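Local coordinates for GTP-binding protein (Pyrococcus horikoshii, PDB 1WXQ) that is of unknown function but probably binds GTP, and may hydrolyse nucleotide, as a P-loop GTPase of the Obg type with a TGS domain, at residues Arg136-Asp139 against Tyr140-Gly144; Ser166-Ala169 against Glu170-Gly174; Ile175-Glu179 against Asn180-Glu184. All blocks are in the same frame, centred on the assembly; numbering follows the deposited sequence.

Interaction 1 (Arg136-Asp139 against Tyr140-Gly144)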
ATOM      1  N   ARG A 136     -13.723  10.809   6.594  1.00 39.07           N
ATOM      2  CA  ARG A 136     -14.943  10.588   7.368  1.00 37.02           C
ATOM      3  C   ARG A 136     -15.850   9.494   6.813  1.00 36.44           C
ATOM      4  O   ARG A 136     -16.497   8.787   7.578  1.00 38.77           O
ATOM      5  CB  ARG A 136     -15.739  11.883   7.457  1.00 37.45           C
ATOM      6  CG  ARG A 136     -14.948  13.031   7.986  1.00 33.40           C
ATOM      7  CD  ARG A 136     -15.661  14.307   7.674  1.00 41.85           C
ATOM      8  NE  ARG A 136     -15.064  15.435   8.377  1.00 48.45           N
ATOM      9  CZ  ARG A 136     -15.394  16.701   8.162  1.00 44.18           C
ATOM     10  NH1 ARG A 136     -16.313  16.999   7.250  1.00 47.21           N
ATOM     11  NH2 ARG A 136     -14.823  17.661   8.874  1.00 40.33           N
ATOM     12  N   GLU A 137     -15.921   9.355   5.495  1.00 34.76           N
ATOM     13  CA  GLU A 137     -16.769   8.312   4.932  1.00 33.71           C
ATOM     14  C   GLU A 137     -16.266   6.920   5.320  1.00 32.63           C
ATOM     15  O   GLU A 137     -17.061   6.017   5.612  1.00 32.66           O
ATOM     16  CB  GLU A 137     -16.844   8.439   3.407  1.00 32.76           C
ATOM     17  CG  GLU A 137     -17.555   9.708   2.914  1.00 30.76           C
ATOM     18  CD  GLU A 137     -19.008   9.794   3.377  1.00 32.94           C
ATOM     19  OE1 GLU A 137     -19.777   8.842   3.123  1.00 38.66           O
ATOM     20  OE2 GLU A 137     -19.385  10.818   3.988  1.00 32.28           O
ATOM     21  N   ILE A 138     -14.950   6.734   5.330  1.00 32.13           N
ATOM     22  CA  ILE A 138     -14.394   5.426   5.683  1.00 31.43           C
ATOM     23  C   ILE A 138     -14.532   5.213   7.181  1.00 30.91           C
ATOM     24  O   ILE A 138     -14.827   4.113   7.641  1.00 30.56           O
ATOM     25  CB  ILE A 138     -12.915   5.330   5.242  1.00 32.55           C
ATOM     26  CG1 ILE A 138     -12.858   5.360   3.711  1.00 32.36           C
ATOM     27  CG2 ILE A 138     -12.275   4.086   5.806  1.00 31.88           C
ATOM     28  CD1 ILE A 138     -11.506   5.715   3.117  1.00 29.86           C
ATOM     29  N   ASP A 139     -14.343   6.288   7.931  1.00 29.12           N
ATOM     30  CA  ASP A 139     -14.469   6.247   9.376  1.00 28.73           C
ATOM     31  C   ASP A 139     -15.864   5.870   9.823  1.00 27.39           C
ATOM     32  O   ASP A 139     -16.023   4.995  10.662  1.00 28.94           O
ATOM     33  CB  ASP A 139     -14.093   7.596   9.971  1.00 28.54           C
ATOM     34  CG  ASP A 139     -12.611   7.714  10.221  1.00 32.00           C
ATOM     35  OD1 ASP A 139     -11.847   6.916   9.623  1.00 37.50           O
ATOM     36  OD2 ASP A 139     -12.209   8.599  11.012  1.00 33.74           O
ATOM     37  N   TYR A 140     -16.883   6.516   9.270  1.00 25.38           N
ATOM     38  CA  TYR A 140     -18.238   6.194   9.682  1.00 24.96           C
ATOM     39  C   TYR A 140     -18.705   4.850   9.153  1.00 25.67           C
ATOM     40  O   TYR A 140     -19.512   4.171   9.789  1.00 24.31           O
ATOM     41  CB  TYR A 140     -19.192   7.317   9.282  1.00 25.44           C
ATOM     42  CG  TYR A 140     -19.043   8.473  10.229  1.00 24.34           C
ATOM     43  CD1 TYR A 140     -17.863   9.216  10.262  1.00 19.36           C
ATOM     44  CD2 TYR A 140     -20.026   8.753  11.181  1.00 24.09           C
ATOM     45  CE1 TYR A 140     -17.662  10.203  11.220  1.00 26.27           C
ATOM     46  CE2 TYR A 140     -19.831   9.738  12.147  1.00 22.61           C
ATOM     47  CZ  TYR A 140     -18.654  10.456  12.165  1.00 27.34           C
ATOM     48  OH  TYR A 140     -18.462  11.422  13.134  1.00 21.58           O
ATOM     49  N   TRP A 141     -18.172   4.441   8.007  1.00 26.58           N
ATOM     50  CA  TRP A 141     -18.536   3.145   7.420  1.00 29.13           C
ATOM     51  C   TRP A 141     -18.204   1.971   8.396  1.00 29.52           C
ATOM     52  O   TRP A 141     -19.054   1.118   8.650  1.00 30.98           O
ATOM     53  CB  TRP A 141     -17.844   3.020   6.071  1.00 29.21           C
ATOM     54  CG  TRP A 141     -17.734   1.609   5.567  1.00 31.38           C
ATOM     55  CD1 TRP A 141     -18.748   0.712   5.389  1.00 23.53           C
ATOM     56  CD2 TRP A 141     -16.525   0.932   5.178  1.00 31.73           C
ATOM     57  NE1 TRP A 141     -18.247  -0.483   4.914  1.00 27.57           N
ATOM     58  CE2 TRP A 141     -16.890  -0.376   4.774  1.00 29.04           C
ATOM     59  CE3 TRP A 141     -15.170   1.307   5.129  1.00 35.16           C
ATOM     60  CZ2 TRP A 141     -15.951  -1.313   4.327  1.00 30.22           C
ATOM     61  CZ3 TRP A 141     -14.229   0.368   4.682  1.00 42.97           C
ATOM     62  CH2 TRP A 141     -14.630  -0.926   4.288  1.00 34.38           C
ATOM     63  N   ILE A 142     -16.947   1.957   8.878  1.00 30.56           N
ATOM     64  CA  ILE A 142     -16.419   1.061   9.900  1.00 31.20           C
ATOM     65  C   ILE A 142     -17.188   1.200  11.214  1.00 27.85           C
ATOM     66  O   ILE A 142     -17.543   0.232  11.871  1.00 28.24           O
ATOM     67  CB  ILE A 142     -14.945   1.402  10.120  1.00 32.11           C
ATOM     68  CG1 ILE A 142     -14.232   1.561   8.775  1.00 37.49           C
ATOM     69  CG2 ILE A 142     -14.253   0.259  10.887  1.00 32.40           C
ATOM     70  CD1 ILE A 142     -12.722   1.343   8.889  1.00 26.42           C
ATOM     71  N   TYR A 143     -17.404   2.467  11.611  1.00 25.32           N
ATOM     72  CA  TYR A 143     -18.144   2.720  12.841  1.00 24.12           C
ATOM     73  C   TYR A 143     -19.561   2.148  12.768  1.00 24.44           C
ATOM     74  O   TYR A 143     -20.081   1.585  13.722  1.00 24.32           O
ATOM     75  CB  TYR A 143     -18.198   4.233  13.057  1.00 22.12           C
ATOM     76  CG  TYR A 143     -19.312   4.580  13.980  1.00 18.86           C
ATOM     77  CD1 TYR A 143     -19.171   4.368  15.348  1.00 12.73           C
ATOM     78  CD2 TYR A 143     -20.469   5.188  13.492  1.00 17.88           C
ATOM     79  CE1 TYR A 143     -20.167   4.775  16.222  1.00 14.96           C
ATOM     80  CE2 TYR A 143     -21.470   5.588  14.365  1.00 14.33           C
ATOM     81  CZ  TYR A 143     -21.322   5.380  15.724  1.00 18.95           C
ATOM     82  OH  TYR A 143     -22.299   5.806  16.605  1.00 16.73           O
ATOM     83  N   GLY A 144     -20.266   2.315  11.659  1.00 24.53           N
ATOM     84  CA  GLY A 144     -21.622   1.832  11.585  1.00 23.87           C
ATOM     85  C   GLY A 144     -21.661   0.320  11.718  1.00 23.76           C
ATOM     86  O   GLY A 144     -22.580  -0.220  12.325  1.00 23.62           O
TER
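Ile138 meets Trp141 and Ile142 through a single methyl, CG2, where one turn of the alpha-helix 127-147 passes to the next. This is the i to i+3 and i to i+4 packing of neighbouring helical turns. Ile138 CG2 stands 4.1 Å from CE3 on the benzo ring of Trp141 and 4.2 Å from Ile142 CD1. Ile138 and Ile142 run alongside each other in the same direction, while the indole passes Ile138 at a slant. In Ile138, CG1 lies beside the backbone N (chi1 -66°), which leaves CG2 as the branch directed along the helix to the later residues. Trp141 takes the other choice: its CG is anti to the backbone N (chi1 160°), and the indole extends from there to rest on Leu99, Arg100 and Ile175.

Tyr140 does something different. Its ring turns an edge to the preceding turn, where Arg136 O lies near the ring plane. With chi1 at -77°, Tyr140 CG sits beside its own backbone N, and this keeps the ring close to that turn. The backbone N of Tyr140 bonds to Arg136 O at 2.9 Å, and Trp141 N bonds to Glu137 O at 3.1 Å.

The polar ends find their partners outside residues 136-144. Asp139 is buried, and its carboxylate is satisfied by helix 200-214, with a salt bridge to Arg211 and a hydrogen bond to Ser208; Tyr143 reaches Gln200 of the same helix through its hydroxyl, and Arg136 turns back along its own helix to a salt bridge with Glu132. At the end of the pattern, Tyr143 N bonds to Asp139 O at 3.0 Å.

Interaction 2 (Ser166-Ala169 against Glu170-Gly174)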
ATOM      1  N   SER A 166     -11.035 -11.055  19.352  1.00 35.90           N
ATOM      2  CA  SER A 166     -11.452 -12.029  18.341  1.00 33.64           C
ATOM      3  C   SER A 166     -12.843 -11.769  17.794  1.00 29.85           C
ATOM      4  O   SER A 166     -13.090 -11.932  16.603  1.00 29.58           O
ATOM      5  CB  SER A 166     -11.398 -13.458  18.909  1.00 34.04           C
ATOM      6  OG  SER A 166     -12.025 -14.387  18.025  1.00 37.90           O
ATOM      7  N   ALA A 167     -13.755 -11.369  18.669  1.00 26.73           N
ATOM      8  CA  ALA A 167     -15.129 -11.100  18.256  1.00 27.53           C
ATOM      9  C   ALA A 167     -15.226  -9.881  17.336  1.00 27.47           C
ATOM     10  O   ALA A 167     -15.945  -9.904  16.337  1.00 29.04           O
ATOM     11  CB  ALA A 167     -16.012 -10.906  19.483  1.00 27.02           C
ATOM     12  N   ILE A 168     -14.527  -8.806  17.681  1.00 26.71           N
ATOM     13  CA  ILE A 168     -14.560  -7.623  16.823  1.00 28.79           C
ATOM     14  C   ILE A 168     -13.849  -8.003  15.529  1.00 29.67           C
ATOM     15  O   ILE A 168     -14.347  -7.738  14.431  1.00 30.53           O
ATOM     16  CB  ILE A 168     -13.851  -6.416  17.479  1.00 28.70           C
ATOM     17  CG1 ILE A 168     -14.635  -5.951  18.706  1.00 28.75           C
ATOM     18  CG2 ILE A 168     -13.707  -5.303  16.486  1.00 22.96           C
ATOM     19  CD1 ILE A 168     -13.965  -4.827  19.477  1.00 28.02           C
ATOM     20  N   ALA A 169     -12.700  -8.661  15.668  1.00 31.11           N
ATOM     21  CA  ALA A 169     -11.919  -9.093  14.512  1.00 33.51           C
ATOM     22  C   ALA A 169     -12.758  -9.893  13.533  1.00 33.96           C
ATOM     23  O   ALA A 169     -12.694  -9.657  12.321  1.00 36.87           O
ATOM     24  CB  ALA A 169     -10.726  -9.912  14.958  1.00 33.62           C
ATOM     25  N   GLU A 170     -13.540 -10.841  14.033  1.00 33.28           N
ATOM     26  CA  GLU A 170     -14.378 -11.619  13.127  1.00 34.75           C
ATOM     27  C   GLU A 170     -15.406 -10.704  12.505  1.00 34.21           C
ATOM     28  O   GLU A 170     -15.642 -10.742  11.298  1.00 34.66           O
ATOM     29  CB  GLU A 170     -15.134 -12.746  13.848  1.00 34.35           C
ATOM     30  CG  GLU A 170     -16.350 -13.241  13.034  1.00 34.39           C
ATOM     31  CD  GLU A 170     -17.186 -14.291  13.742  1.00 38.17           C
ATOM     32  OE1 GLU A 170     -17.378 -14.177  14.977  1.00 31.10           O
ATOM     33  OE2 GLU A 170     -17.666 -15.222  13.047  1.00 39.28           O
ATOM     34  N   HIS A 171     -16.025  -9.886  13.345  1.00 34.94           N
ATOM     35  CA  HIS A 171     -17.048  -8.976  12.875  1.00 36.46           C
ATOM     36  C   HIS A 171     -16.550  -8.031  11.800  1.00 36.90           C
ATOM     37  O   HIS A 171     -17.319  -7.651  10.928  1.00 36.60           O
ATOM     38  CB  HIS A 171     -17.644  -8.184  14.044  1.00 37.68           C
ATOM     39  CG  HIS A 171     -18.955  -7.538  13.725  1.00 39.33           C
ATOM     40  ND1 HIS A 171     -19.606  -6.702  14.602  1.00 39.82           N
ATOM     41  CD2 HIS A 171     -19.722  -7.582  12.610  1.00 45.21           C
ATOM     42  CE1 HIS A 171     -20.715  -6.256  14.043  1.00 39.30           C
ATOM     43  NE2 HIS A 171     -20.810  -6.774  12.833  1.00 42.02           N
ATOM     44  N   LEU A 172     -15.278  -7.650  11.839  1.00 39.11           N
ATOM     45  CA  LEU A 172     -14.755  -6.751  10.810  1.00 43.57           C
ATOM     46  C   LEU A 172     -13.749  -7.486   9.913  1.00 44.52           C
ATOM     47  O   LEU A 172     -13.032  -6.865   9.124  1.00 44.84           O
ATOM     48  CB  LEU A 172     -14.132  -5.500  11.451  1.00 43.98           C
ATOM     49  CG  LEU A 172     -15.112  -4.443  11.993  1.00 45.67           C
ATOM     50  CD1 LEU A 172     -14.491  -3.773  13.195  1.00 46.18           C
ATOM     51  CD2 LEU A 172     -15.471  -3.413  10.908  1.00 47.01           C
ATOM     52  N   SER A 173     -13.721  -8.818  10.017  1.00 45.28           N
ATOM     53  CA  SER A 173     -12.827  -9.644   9.195  1.00 47.67           C
ATOM     54  C   SER A 173     -13.006  -9.315   7.720  1.00 46.22           C
ATOM     55  O   SER A 173     -12.074  -9.466   6.932  1.00 45.61           O
ATOM     56  CB  SER A 173     -13.109 -11.145   9.393  1.00 48.28           C
ATOM     57  OG  SER A 173     -12.432 -11.663  10.522  1.00 52.34           O
ATOM     58  N   GLY A 174     -14.202  -8.863   7.356  1.00 44.65           N
ATOM     59  CA  GLY A 174     -14.470  -8.545   5.966  1.00 44.42           C
ATOM     60  C   GLY A 174     -13.708  -7.376   5.360  1.00 44.58           C
ATOM     61  O   GLY A 174     -13.708  -7.187   4.138  1.00 43.86           O
TER
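Ile168 and Leu172 form the close-packed side of the C-terminal end of helix 164-171, an i to i+4 pair whose side chains run alongside each other. Ile168 CG2 and Leu172 CD1 are 3.7 Å apart. With chi1 at -67° Ile168 has CG2 anti to its backbone N, and this methyl meets Leu172. This buried pair faces Leu146 of helix 127-147; Ile168 also touches Val182 and Phe153, and Ala169 adds its methyl against Val182.

The other side is looser. The Glu170 side chain runs out extended, and of its atoms CB comes nearest the previous turn, 3.5 Å from Ser166 O. His171 likewise leads its ring away from Ser166-Ala169, towards Ile145.

Along the axis the helical bonds continue up to the exit: Glu170 N to Ser166 O at 2.8 Å, His171 N to Ala167 O at 3.0 Å, and Leu172 N to Ile168 O at 2.8 Å. Leu172 is where the backbone leaves helical angles, and its N adds a weak bond to Ala169 O. With OG beside its backbone N (chi1 -84°), exposed Ser173 turns its hydroxyl back to the helix end, and Ser173 OG donates to Ala169 O at 2.7 Å from above the carbonyl plane.

Interaction 3 (Ile175-Glu179 against Asn180-Glu184)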
ATOM      1  N   ILE A 175     -13.049  -6.588   6.198  1.00 43.87           N
ATOM      2  CA  ILE A 175     -12.315  -5.441   5.695  1.00 45.63           C
ATOM      3  C   ILE A 175     -10.802  -5.650   5.733  1.00 44.05           C
ATOM      4  O   ILE A 175     -10.040  -4.858   5.184  1.00 41.86           O
ATOM      5  CB  ILE A 175     -12.706  -4.160   6.470  1.00 46.00           C
ATOM      6  CG1 ILE A 175     -14.198  -3.881   6.275  1.00 48.13           C
ATOM      7  CG2 ILE A 175     -11.920  -2.958   5.960  1.00 48.30           C
ATOM      8  CD1 ILE A 175     -15.108  -4.753   7.108  1.00 56.31           C
ATOM      9  N   GLY A 176     -10.369  -6.730   6.370  1.00 44.55           N
ATOM     10  CA  GLY A 176      -8.945  -7.011   6.445  1.00 44.31           C
ATOM     11  C   GLY A 176      -8.344  -6.830   7.826  1.00 45.24           C
ATOM     12  O   GLY A 176      -7.125  -6.812   7.973  1.00 46.16           O
ATOM     13  N   VAL A 177      -9.180  -6.713   8.849  1.00 44.85           N
ATOM     14  CA  VAL A 177      -8.686  -6.516  10.214  1.00 44.70           C
ATOM     15  C   VAL A 177      -8.195  -7.820  10.921  1.00 45.39           C
ATOM     16  O   VAL A 177      -8.882  -8.826  10.858  1.00 43.77           O
ATOM     17  CB  VAL A 177      -9.804  -5.862  11.070  1.00 43.97           C
ATOM     18  CG1 VAL A 177      -9.345  -5.741  12.508  1.00 45.51           C
ATOM     19  CG2 VAL A 177     -10.178  -4.481  10.524  1.00 43.56           C
ATOM     20  N   ASN A 178      -7.016  -7.792  11.566  1.00 46.27           N
ATOM     21  CA  ASN A 178      -6.337  -8.788  12.333  1.00 48.12           C
ATOM     22  C   ASN A 178      -6.909  -8.740  13.719  1.00 46.17           C
ATOM     23  O   ASN A 178      -7.243  -7.686  14.244  1.00 45.81           O
ATOM     24  CB  ASN A 178      -4.848  -8.435  12.369  1.00 49.04           C
ATOM     25  CG  ASN A 178      -4.071  -9.467  11.593  1.00 55.20           C
ATOM     26  OD1 ASN A 178      -3.703 -10.522  12.103  1.00 60.88           O
ATOM     27  ND2 ASN A 178      -3.817  -9.142  10.314  1.00 63.79           N
ATOM     28  N   GLU A 179      -6.772  -9.826  14.451  1.00 45.22           N
ATOM     29  CA  GLU A 179      -7.058  -9.818  15.846  1.00 45.36           C
ATOM     30  C   GLU A 179      -5.939  -9.011  16.497  1.00 44.40           C
ATOM     31  O   GLU A 179      -6.108  -8.545  17.614  1.00 45.59           O
ATOM     32  CB  GLU A 179      -7.036 -11.225  16.411  1.00 46.39           C
ATOM     33  CG  GLU A 179      -7.367 -11.221  17.887  1.00 45.93           C
ATOM     34  CD  GLU A 179      -7.385 -12.611  18.493  1.00 50.81           C
ATOM     35  OE1 GLU A 179      -8.011 -13.525  17.894  1.00 48.08           O
ATOM     36  OE2 GLU A 179      -6.778 -12.783  19.575  1.00 46.62           O
ATOM     37  N   ASN A 180      -4.791  -8.865  15.827  1.00 43.67           N
ATOM     38  CA  ASN A 180      -3.689  -8.088  16.401  1.00 42.08           C
ATOM     39  C   ASN A 180      -3.967  -6.606  16.238  1.00 39.63           C
ATOM     40  O   ASN A 180      -3.628  -5.814  17.113  1.00 37.77           O
ATOM     41  CB  ASN A 180      -2.347  -8.426  15.735  1.00 43.00           C
ATOM     42  CG  ASN A 180      -1.239  -7.452  16.123  1.00 46.09           C
ATOM     43  OD1 ASN A 180      -0.674  -6.756  15.270  1.00 47.55           O
ATOM     44  ND2 ASN A 180      -0.927  -7.395  17.413  1.00 45.77           N
ATOM     45  N   ASP A 181      -4.589  -6.233  15.120  1.00 37.39           N
ATOM     46  CA  ASP A 181      -4.901  -4.824  14.871  1.00 36.79           C
ATOM     47  C   ASP A 181      -5.898  -4.376  15.934  1.00 35.09           C
ATOM     48  O   ASP A 181      -5.791  -3.281  16.488  1.00 33.77           O
ATOM     49  CB  ASP A 181      -5.509  -4.616  13.472  1.00 35.69           C
ATOM     50  CG  ASP A 181      -4.599  -5.094  12.347  1.00 36.95           C
ATOM     51  OD1 ASP A 181      -3.375  -4.871  12.422  1.00 44.90           O
ATOM     52  OD2 ASP A 181      -5.108  -5.684  11.371  1.00 41.42           O
ATOM     53  N   VAL A 182      -6.862  -5.246  16.216  1.00 33.29           N
ATOM     54  CA  VAL A 182      -7.883  -4.966  17.212  1.00 33.75           C
ATOM     55  C   VAL A 182      -7.237  -4.831  18.582  1.00 33.69           C
ATOM     56  O   VAL A 182      -7.531  -3.900  19.331  1.00 35.19           O
ATOM     57  CB  VAL A 182      -8.932  -6.096  17.279  1.00 34.92           C
ATOM     58  CG1 VAL A 182      -9.901  -5.828  18.392  1.00 32.54           C
ATOM     59  CG2 VAL A 182      -9.662  -6.224  15.945  1.00 34.98           C
ATOM     60  N   TRP A 183      -6.348  -5.759  18.909  1.00 33.46           N
ATOM     61  CA  TRP A 183      -5.680  -5.721  20.202  1.00 35.74           C
ATOM     62  C   TRP A 183      -4.962  -4.386  20.447  1.00 34.46           C
ATOM     63  O   TRP A 183      -5.089  -3.780  21.505  1.00 33.32           O
ATOM     64  CB  TRP A 183      -4.666  -6.876  20.312  1.00 38.29           C
ATOM     65  CG  TRP A 183      -4.154  -7.017  21.692  1.00 41.02           C
ATOM     66  CD1 TRP A 183      -4.732  -7.721  22.709  1.00 48.87           C
ATOM     67  CD2 TRP A 183      -3.062  -6.301  22.271  1.00 47.33           C
ATOM     68  NE1 TRP A 183      -4.076  -7.477  23.894  1.00 50.14           N
ATOM     69  CE2 TRP A 183      -3.044  -6.606  23.653  1.00 50.55           C
ATOM     70  CE3 TRP A 183      -2.098  -5.421  21.760  1.00 47.31           C
ATOM     71  CZ2 TRP A 183      -2.104  -6.063  24.530  1.00 52.34           C
ATOM     72  CZ3 TRP A 183      -1.162  -4.880  22.634  1.00 51.70           C
ATOM     73  CH2 TRP A 183      -1.175  -5.205  24.005  1.00 52.98           C
ATOM     74  N   GLU A 184      -4.199  -3.942  19.461  1.00 35.32           N
ATOM     75  CA  GLU A 184      -3.439  -2.702  19.557  1.00 36.15           C
ATOM     76  C   GLU A 184      -4.308  -1.471  19.651  1.00 36.17           C
ATOM     77  O   GLU A 184      -4.061  -0.601  20.478  1.00 37.79           O
ATOM     78  CB  GLU A 184      -2.524  -2.537  18.344  1.00 34.89           C
ATOM     79  CG  GLU A 184      -1.510  -3.636  18.162  1.00 44.68           C
ATOM     80  CD  GLU A 184      -0.710  -3.450  16.892  1.00 54.32           C
ATOM     81  OE1 GLU A 184      -1.317  -2.995  15.896  1.00 59.99           O
ATOM     82  OE2 GLU A 184       0.506  -3.766  16.879  1.00 55.13           O
TER
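Asn178 O is gripped by two backbone N-H groups from the first turn of helix 179-188: Val182 N at 3.2 Å, in a fairly straight bond, and Asp181 N at 3.1 Å, in a weak one. Asn178 is the N-cap residue, but its own amide makes no capping bond. The capping comes from the other direction, because Asp181, three residues on, accepts the backbone N of Asn178 through OD2 at 2.8 Å. That is the reciprocal half of a capping box, without the bond from the N-cap side chain.

The torsion of Asp181 explains the reach. With CG beside its backbone N (chi1 -58°), the carboxylate swings back over the start of the helix, and Asn178 N meets OD2 from above the carboxylate plane, 36° out of it. The Asn178 amide is turned almost perpendicular to the carboxylate, their planes 82° apart, and it is the CB of Asn178 rather than its amide that sits against the acid.

On the buried side, Val177 CG1 meets Val182 CG2 at 3.5 Å, the two side chains crossing at about a right angle. Val177 also packs on Ile210 and Asn214 of helix 200-214, so the residue just ahead of the cap joins the helix to a neighbour. Glu179 extends away from the turn towards Glu165 and Ser166 of helix 164-171, while its carbonyl O takes Trp183 N at 3.1 Å.

A carboxylate held beside the first N-H groups of a helix lies where the helix dipole would probably stabilise its negative charge; together with the apolar Val177-Val182 contact, the bond to Asn178 N ties the incoming loop to this helix start.

Overall arrangement
The three contacts come in series along the chain, all within its Obg-type G region. Interaction 1 lies on helix 127-147, interaction 2 at the end of helix 164-171, and interaction 3 follows at the start of helix 179-188. Interactions 2 and 3 are close neighbours, their centres about 8 Å apart, and Ala169 packs on Glu179 and Val182. Interaction 1 stands about 16 Å from the centre of each, yet touches both: Ile142 meets Leu172, and Trp141 meets Ile175. A helix end, a connecting loop and the next helix start are thus packed with helix 127-147 into one helical region.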